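Local coordinates for ribulose bisphosphate carboxylase (Pyrococcus horikoshii, PDB 2D69) that catalyses the addition of carbon dioxide and water to ribulose 1,5-bisphosphate, giving two molecules of 3-phosphoglycerate, probably in an archaeal pathway of AMP degradation, at the interface of chains A and B. Residues are numbered along the deposited sequence; one frame, centred on the assembly and turned at random. Chains: chain A/B, Ribulose bisphosphate carboxylase.

The interface of chains A and B. Residues chain A 6, 56-59; chain B 160, 376-377, 382.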
loop_
_atom_site.group_PDB
_atom_site.type_symbol
_atom_site.label_atom_id
_atom_site.label_comp_id
_atom_site.label_asym_id
_atom_site.label_seq_id
_atom_site.Cartn_x
_atom_site.Cartn_y
_atom_site.Cartn_z
ATOM N N MET A 6 -0.668 -43.388 -37.086
ATOM C CA MET A 6 0.535 -42.550 -37.087
ATOM C C MET A 6 0.238 -41.242 -37.856
ATOM O O MET A 6 -0.048 -41.241 -39.032
ATOM C CB MET A 6 1.730 -43.336 -37.674
ATOM C CG MET A 6 3.142 -42.773 -37.324
ATOM S SD MET A 6 3.755 -43.082 -35.580
ATOM C CE MET A 6 5.504 -43.706 -35.958
ATOM N N THR A 56 6.024 -36.730 -36.733
ATOM C CA THR A 56 5.607 -38.112 -36.896
ATOM C C THR A 56 5.331 -38.565 -35.466
ATOM O O THR A 56 6.225 -38.503 -34.599
ATOM C CB THR A 56 6.777 -38.847 -37.467
ATOM O OG1 THR A 56 7.032 -38.327 -38.782
ATOM C CG2 THR A 56 6.505 -40.322 -37.651
ATOM N N THR A 57 4.095 -38.963 -35.194
ATOM C CA THR A 57 3.760 -39.448 -33.864
ATOM C C THR A 57 2.490 -40.279 -33.816
ATOM O O THR A 57 1.505 -39.969 -34.494
ATOM C CB THR A 57 3.674 -38.288 -32.866
ATOM O OG1 THR A 57 3.461 -38.808 -31.545
ATOM C CG2 THR A 57 2.451 -37.354 -33.132
ATOM N N LEU A 58 2.517 -41.305 -32.978
ATOM C CA LEU A 58 1.299 -42.047 -32.624
ATOM C C LEU A 58 0.339 -41.245 -31.757
ATOM O O LEU A 58 -0.853 -41.567 -31.679
ATOM C CB LEU A 58 1.638 -43.301 -31.824
ATOM C CG LEU A 58 2.050 -44.595 -32.470
ATOM C CD1 LEU A 58 2.343 -45.604 -31.336
ATOM C CD2 LEU A 58 1.008 -45.161 -33.479
ATOM N N TRP A 59 0.870 -40.282 -31.021
ATOM C CA TRP A 59 0.074 -39.537 -30.015
ATOM C C TRP A 59 -1.053 -38.774 -30.674
ATOM O O TRP A 59 -0.873 -38.206 -31.736
ATOM C CB TRP A 59 0.937 -38.551 -29.181
ATOM C CG TRP A 59 0.241 -38.166 -27.897
ATOM C CD1 TRP A 59 -0.368 -36.991 -27.589
ATOM C CD2 TRP A 59 0.047 -39.025 -26.781
ATOM N NE1 TRP A 59 -0.936 -37.064 -26.333
ATOM C CE2 TRP A 59 -0.696 -38.318 -25.826
ATOM C CE3 TRP A 59 0.422 -40.376 -26.501
ATOM C CZ2 TRP A 59 -1.065 -38.879 -24.615
ATOM C CZ3 TRP A 59 0.072 -40.916 -25.311
ATOM C CH2 TRP A 59 -0.686 -40.179 -24.383
ATOM N N LYS B 160 5.383 -32.307 -29.913
ATOM C CA LYS B 160 5.039 -32.175 -31.314
ATOM C C LYS B 160 3.619 -32.657 -31.462
ATOM O O LYS B 160 3.291 -33.767 -30.968
ATOM C CB LYS B 160 5.949 -33.046 -32.162
ATOM C CG LYS B 160 7.449 -32.682 -32.039
ATOM C CD LYS B 160 7.808 -31.415 -32.781
ATOM C CE LYS B 160 9.211 -30.885 -32.411
ATOM N NZ LYS B 160 9.203 -29.383 -32.235
ATOM N N MET B 376 8.863 -38.033 -29.536
ATOM C CA MET B 376 7.471 -38.056 -30.014
ATOM C C MET B 376 7.234 -39.079 -31.123
ATOM O O MET B 376 6.129 -39.600 -31.247
ATOM C CB MET B 376 7.054 -36.675 -30.498
ATOM C CG MET B 376 6.907 -35.649 -29.396
ATOM S SD MET B 376 5.685 -36.021 -28.090
ATOM C CE MET B 376 4.081 -36.014 -29.016
ATOM N N GLY B 377 8.280 -39.349 -31.899
ATOM C CA GLY B 377 8.228 -40.269 -33.016
ATOM C C GLY B 377 8.382 -41.734 -32.689
ATOM O O GLY B 377 8.190 -42.574 -33.584
ATOM N N PRO B 382 5.324 -41.641 -27.121
ATOM C CA PRO B 382 6.256 -40.730 -26.432
ATOM C C PRO B 382 6.933 -41.224 -25.139
ATOM O O PRO B 382 8.075 -40.936 -24.876
ATOM C CB PRO B 382 5.387 -39.506 -26.050
ATOM C CG PRO B 382 4.110 -39.638 -26.709
ATOM C CD PRO B 382 3.981 -41.066 -27.271
HETATM O O HOH W 1 4.962 -41.816 -31.273
#
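Strand 55-57 of the N-terminal domain and the turn after it lie against the short helix 372-377 and the start of helix 382-398 of the partner's catalytic domain, where A:Thr57 and A:Trp59 meet B:Met376 and B:Pro382. This is the familiar pairing of the RuBisCO dimer, in which the N-terminal domain of one subunit adjoins the mouth of the other's alpha/beta barrel. The hydroxyl OG1 of A:Thr57 donates to the backbone carbonyl O of B:Met376 at 2.8 Å. The hydroxyl approaches the carbonyl off its axis, with a C=O...donor angle of 138° and the donor tilted 33° from the carbonyl plane. With OG1 anti to the backbone N (chi1 -175°), the same oxygen also accepts the backbone N of A:Trp59 at 3.0 Å, which ties the turn to the hydroxyl; giving its proton to B:Met376 O and accepting this N-H together set the hydroxyl's orientation. A water supplies a second link, taking the backbone N of A:Leu58 at 3.0 Å and meeting B:Met376 O, so both the hydroxyl and the water hold the carbonyl near the C-terminal end of its helix. Beside this polar centre, the indole of A:Trp59 and the ring of B:Pro382 cross at about a right angle, CE3 of the benzene ring lying 3.7 Å from the proline CD. The B:Met376 chain, bent at chi2 and chi3, brings its methyl CE to 4.0 Å from A:Trp59 CB. B:Gly377 packs beside A:Thr56, with no side chain to hold the backbones apart. B:Lys160, the predicted proton acceptor, borders the patch. The contact thus joins the subunits beside chain B's active site and probably helps to position helix 372-377; its two-fold twin does the same for chain A.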